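Local coordinates for protein RNA-directed RNA polymerase (Infectious pancreatic necrosis virus, PDB 3ZED) that catalyses RNA-directed synthesis of viral RNA from ribonucleoside triphosphates and probably occurs both free and covalently attached to the genomic RNA, at residues B[202-207]-B[704-709]; B[353-358]-B[382-387]. All coordinates share one frame; numbering follows the deposited sequence.

Overall arrangement
Contact 1 (202-207 with 704-709) joins the palm family region to the C-terminal family region through a potassium site, whereas contact 2 (353-358 with 382-387) lies wholly within the palm region. In sequence, both segments of contact 2 fall between those of contact 1. Their centres are about 12 Å apart, and they touch directly: Gln-203 O lies 3.3 Å from Pro-353 CD, and Thr-204 CG2 packs 3.8 Å from Ile-385 CD1. The nearest side-chain atom of Pro-353 is about 8 Å from the potassium ion of contact 1. Strand 382-386 of contact 2 leads into the turn that probably carries polymerase motif C, whereas the potassium site is a separate metal site.

Contact 1: B[202-207]-B[704-709]; sequences EQTLPI and KTLDEV. With K (potassium ion), chain L.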
# COMPACT_ATOMS: atom_id res chain seq x y z
N GLU B 202 19.00 1.83 -2.78
CA GLU B 202 19.80 0.67 -2.35
C GLU B 202 19.92 0.67 -0.82
O GLU B 202 20.00 -0.38 -0.20
CB GLU B 202 21.18 0.69 -3.00
CG GLU B 202 21.20 0.18 -4.43
CD GLU B 202 22.56 0.23 -5.11
OE1 GLU B 202 23.52 0.76 -4.50
OE2 GLU B 202 22.68 -0.28 -6.24
N GLN B 203 19.88 1.88 -0.23
CA GLN B 203 19.98 2.12 1.21
C GLN B 203 18.59 2.17 1.90
O GLN B 203 18.43 1.53 2.94
CB GLN B 203 20.74 3.43 1.50
CG GLN B 203 22.15 3.53 0.88
CD GLN B 203 23.01 2.31 1.16
OE1 GLN B 203 23.04 1.77 2.28
NE2 GLN B 203 23.71 1.84 0.12
N THR B 204 17.63 2.97 1.36
CA THR B 204 16.30 3.18 1.97
C THR B 204 15.31 2.06 1.64
O THR B 204 14.35 1.87 2.39
CB THR B 204 15.73 4.53 1.54
OG1 THR B 204 15.41 4.45 0.14
CG2 THR B 204 16.70 5.68 1.79
N LEU B 205 15.52 1.35 0.53
CA LEU B 205 14.68 0.21 0.16
C LEU B 205 15.56 -0.92 -0.39
O LEU B 205 15.52 -1.20 -1.59
CB LEU B 205 13.55 0.58 -0.82
CG LEU B 205 12.45 -0.47 -1.01
CD1 LEU B 205 11.40 -0.39 0.09
CD2 LEU B 205 11.79 -0.30 -2.32
N PRO B 206 16.38 -1.59 0.47
CA PRO B 206 17.22 -2.70 -0.04
C PRO B 206 16.36 -3.85 -0.55
O PRO B 206 15.35 -4.22 0.09
CB PRO B 206 18.03 -3.12 1.19
CG PRO B 206 17.23 -2.66 2.37
CD PRO B 206 16.59 -1.38 1.92
N ILE B 207 16.69 -4.35 -1.74
CA ILE B 207 15.95 -5.45 -2.35
C ILE B 207 16.87 -6.59 -2.75
O ILE B 207 18.06 -6.38 -3.01
CB ILE B 207 15.07 -5.00 -3.56
CG1 ILE B 207 15.93 -4.40 -4.73
CG2 ILE B 207 13.91 -4.10 -3.13
CD1 ILE B 207 15.26 -4.24 -6.10
N LYS B 704 28.55 1.37 2.39
CA LYS B 704 28.12 2.77 2.29
C LYS B 704 26.88 3.06 3.12
O LYS B 704 25.94 2.27 3.15
CB LYS B 704 27.85 3.15 0.82
CG LYS B 704 29.10 3.11 -0.06
CD LYS B 704 28.97 4.00 -1.30
CE LYS B 704 29.55 5.39 -1.11
NZ LYS B 704 31.03 5.38 -0.95
N THR B 705 26.87 4.21 3.79
CA THR B 705 25.72 4.70 4.55
C THR B 705 24.91 5.61 3.61
O THR B 705 25.44 6.05 2.59
CB THR B 705 26.17 5.46 5.82
OG1 THR B 705 26.97 6.59 5.45
CG2 THR B 705 26.90 4.56 6.82
N LEU B 706 23.66 5.93 3.97
CA LEU B 706 22.80 6.84 3.21
C LEU B 706 23.49 8.21 3.04
O LEU B 706 23.43 8.81 1.96
CB LEU B 706 21.45 6.99 3.93
CG LEU B 706 20.48 8.07 3.42
CD1 LEU B 706 19.99 7.78 1.99
CD2 LEU B 706 19.32 8.23 4.36
N ASP B 707 24.18 8.67 4.10
CA ASP B 707 24.90 9.94 4.19
C ASP B 707 26.05 10.00 3.17
O ASP B 707 26.19 11.01 2.48
CB ASP B 707 25.43 10.15 5.62
CG ASP B 707 24.34 10.07 6.67
OD1 ASP B 707 23.84 8.95 6.93
OD2 ASP B 707 23.98 11.13 7.24
N GLU B 708 26.84 8.90 3.04
CA GLU B 708 27.95 8.82 2.08
C GLU B 708 27.43 8.86 0.65
O GLU B 708 28.04 9.49 -0.20
CB GLU B 708 28.80 7.56 2.32
CG GLU B 708 29.60 7.64 3.61
CD GLU B 708 30.31 6.38 4.08
OE1 GLU B 708 29.72 5.28 3.99
OE2 GLU B 708 31.45 6.51 4.58
N VAL B 709 26.28 8.21 0.40
CA VAL B 709 25.62 8.16 -0.91
C VAL B 709 25.14 9.59 -1.28
O VAL B 709 25.36 10.02 -2.41
CB VAL B 709 24.47 7.11 -0.96
CG1 VAL B 709 23.73 7.16 -2.29
CG2 VAL B 709 25.00 5.70 -0.70
K K L . 24.88 -0.04 3.22
O HOH W 1 24.13 -1.41 5.49
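Gln-203 and Lys-704 meet through a shared potassium ion, with no direct hydrogen bond between the segments. Gln-203 OE1 lies 2.7 Å from the ion and Lys-704 O 2.5 Å, subtending an angle of about 71° at the metal. This explains why Gln-203 OE1 and Lys-704 O approach to 3.1 Å although both are acceptors. A water at 2.8 Å from the potassium, together with Thr-698 OG1, Ser-701 O and Pro-702 O, completes the coordination of the ion.

The same glutamine also makes the apolar contact. Its CG is anti to the carbonyl carbon, and a bend at chi2 (-50°) carries CD toward the ion, while CG itself faces the start of helix 706-714. There Gln-203 CG is 3.9 Å from Val-709 CG2 and 4.1 Å from Leu-706 CA. Next to it in sequence, the methyl CG2 of Thr-204 meets Leu-706 CD1 at 3.9 Å. Leu-706 and Val-709 also pack on Leu-200, one turn back on helix 194-204, and Leu-706 touches Val-488 of helix 476-493.

Polar bonds within 704-709 shape this helix start. Thr-705 is the N-cap: Glu-708 N donates weakly to Thr-705 OG1, and Thr-705 N returns a bond to Glu-708 OE1 (3.1 Å, 159°), making a capping box. The returning bond reaches the anti side of the carboxylate.

The chemistry implies a join that depends on the metal for its polar part. Potassium draws two carbonyl oxygens together that would otherwise probably repel, and fixes which end of the amide is the oxygen; Gln-203 NE2 is hydrogen-bonded elsewhere, consistent with that assignment. Methyl and methylene packing supplies the rest of the contact between 202-207 and 704-709.

Contact 2: B[353-358]-B[382-387]; sequences PSLYGF and LVMIYA
Ser-354 and Ile-385 form a single parallel backbone bridge, and the touching parts, 353-357 and 383-386, run 26° apart. Ile-385 N donates to Pro-353 O (2.9 Å), and Ile-385 O accepts from Leu-355 N (2.8 Å). Pro-353 O is approached in addition by Met-384 CA in a CA-H...O contact.

Side chains divide between the strand's two faces. With Val-383 and Ile-385, Pro-353 uses its ring carbons: CB lies 3.9 Å from Val-383 CG1, and CG more loosely approaches Ile-385 CD1. With Met-384 and Tyr-386, Leu-355 does the touching. Its chi1 of -78° sets CG anti to the carbonyl carbon and beside the backbone N, 4.1 Å from Met-384 CB, and from there CD1 comes to 3.8 Å from the same Met-384 CB. Leu-355 CB meets Tyr-386 CD2 at 3.7 Å, the two side chains crossing at about a right angle.

The tyrosine ring turns its edge to the loop, with the carbonyl carbon of Leu-355 in its plane and Leu-355 O 3.4 Å from Tyr-386 CD2. Farther along that edge a water, also in plane, hydrogen-bonds Tyr-386 OH (2.7 Å) and accepts from Gly-357 N. The loop is held by an ST turn, Tyr-356 N donating to Ser-354 OG, and a type II turn from Leu-355 to Phe-358.

Strand 382-386 is outermost in a four-stranded antiparallel sheet, with 389-394 as its neighbour there, so the loop adds a short parallel pairing at the edge. The hairpin carries the Ala-Asp-Asn sequence beginning at Ala-387, consistent with motif C of the permuted palm known from birnavirus polymerases.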
# COMPACT_ATOMS: atom_id res chain seq x y z
N PRO B 353 17.44 2.35 6.87
CA PRO B 353 16.36 3.12 7.53
C PRO B 353 14.95 2.56 7.23
O PRO B 353 13.98 2.99 7.84
CB PRO B 353 16.49 4.54 6.90
CG PRO B 353 17.14 4.32 5.60
CD PRO B 353 18.05 3.12 5.76
N SER B 354 14.83 1.63 6.27
CA SER B 354 13.54 1.06 5.86
C SER B 354 12.79 0.34 6.99
O SER B 354 13.42 -0.27 7.84
CB SER B 354 13.72 0.07 4.71
OG SER B 354 12.46 -0.37 4.22
N LEU B 355 11.44 0.45 6.97
CA LEU B 355 10.57 -0.25 7.91
C LEU B 355 9.72 -1.31 7.17
O LEU B 355 8.81 -1.87 7.76
CB LEU B 355 9.64 0.76 8.64
CG LEU B 355 10.25 1.58 9.79
CD1 LEU B 355 9.39 2.79 10.10
CD2 LEU B 355 10.46 0.73 11.03
N TYR B 356 10.02 -1.60 5.87
CA TYR B 356 9.26 -2.57 5.09
C TYR B 356 9.20 -3.95 5.77
O TYR B 356 10.22 -4.53 6.13
CB TYR B 356 9.81 -2.72 3.65
CG TYR B 356 8.99 -3.69 2.83
CD1 TYR B 356 7.70 -3.38 2.41
CD2 TYR B 356 9.46 -4.97 2.55
CE1 TYR B 356 6.93 -4.29 1.69
CE2 TYR B 356 8.70 -5.89 1.82
CZ TYR B 356 7.44 -5.53 1.38
OH TYR B 356 6.67 -6.43 0.66
N GLY B 357 7.98 -4.46 5.93
CA GLY B 357 7.71 -5.75 6.56
C GLY B 357 7.85 -5.74 8.07
O GLY B 357 7.84 -6.81 8.68
N PHE B 358 7.96 -4.54 8.70
CA PHE B 358 8.10 -4.45 10.16
C PHE B 358 6.85 -4.89 10.89
O PHE B 358 5.75 -4.55 10.49
CB PHE B 358 8.46 -3.02 10.61
CG PHE B 358 8.36 -2.75 12.10
CD1 PHE B 358 9.36 -3.17 12.96
CD2 PHE B 358 7.28 -2.06 12.63
CE1 PHE B 358 9.28 -2.91 14.33
CE2 PHE B 358 7.19 -1.80 14.00
CZ PHE B 358 8.21 -2.20 14.83
N LEU B 382 18.81 9.67 13.67
CA LEU B 382 18.21 8.45 13.15
C LEU B 382 17.05 8.79 12.21
O LEU B 382 16.29 9.72 12.48
CB LEU B 382 17.72 7.61 14.35
CG LEU B 382 17.33 6.15 14.16
CD1 LEU B 382 18.54 5.29 13.71
CD2 LEU B 382 16.80 5.60 15.47
N VAL B 383 16.94 8.03 11.12
CA VAL B 383 15.85 8.18 10.17
C VAL B 383 15.27 6.80 9.87
O VAL B 383 16.00 5.82 9.78
CB VAL B 383 16.21 9.00 8.89
CG1 VAL B 383 17.17 8.25 7.95
CG2 VAL B 383 14.95 9.44 8.15
N MET B 384 13.94 6.73 9.76
CA MET B 384 13.20 5.51 9.43
C MET B 384 12.17 5.86 8.39
O MET B 384 11.58 6.95 8.46
CB MET B 384 12.55 4.86 10.65
CG MET B 384 13.54 4.43 11.71
SD MET B 384 12.68 3.53 12.97
CE MET B 384 13.82 3.64 14.32
N ILE B 385 11.96 4.96 7.41
CA ILE B 385 11.03 5.22 6.29
C ILE B 385 10.10 4.06 6.06
O ILE B 385 10.53 2.92 5.98
CB ILE B 385 11.79 5.59 4.97
CG1 ILE B 385 12.78 6.77 5.18
CG2 ILE B 385 10.83 5.89 3.81
CD1 ILE B 385 13.91 6.84 4.13
N TYR B 386 8.83 4.38 5.87
CA TYR B 386 7.79 3.43 5.51
C TYR B 386 6.80 4.11 4.58
O TYR B 386 5.91 4.81 5.07
CB TYR B 386 7.08 2.86 6.75
CG TYR B 386 6.18 1.69 6.40
CD1 TYR B 386 4.85 1.90 6.01
CD2 TYR B 386 6.65 0.39 6.43
CE1 TYR B 386 4.03 0.83 5.64
CE2 TYR B 386 5.84 -0.69 6.09
CZ TYR B 386 4.53 -0.46 5.69
OH TYR B 386 3.71 -1.50 5.34
N ALA B 387 6.93 3.89 3.24
CA ALA B 387 6.02 4.51 2.25
C ALA B 387 5.96 6.04 2.50
O ALA B 387 7.01 6.68 2.55
CB ALA B 387 4.63 3.86 2.31
O HOH W 2 5.20 -3.78 5.33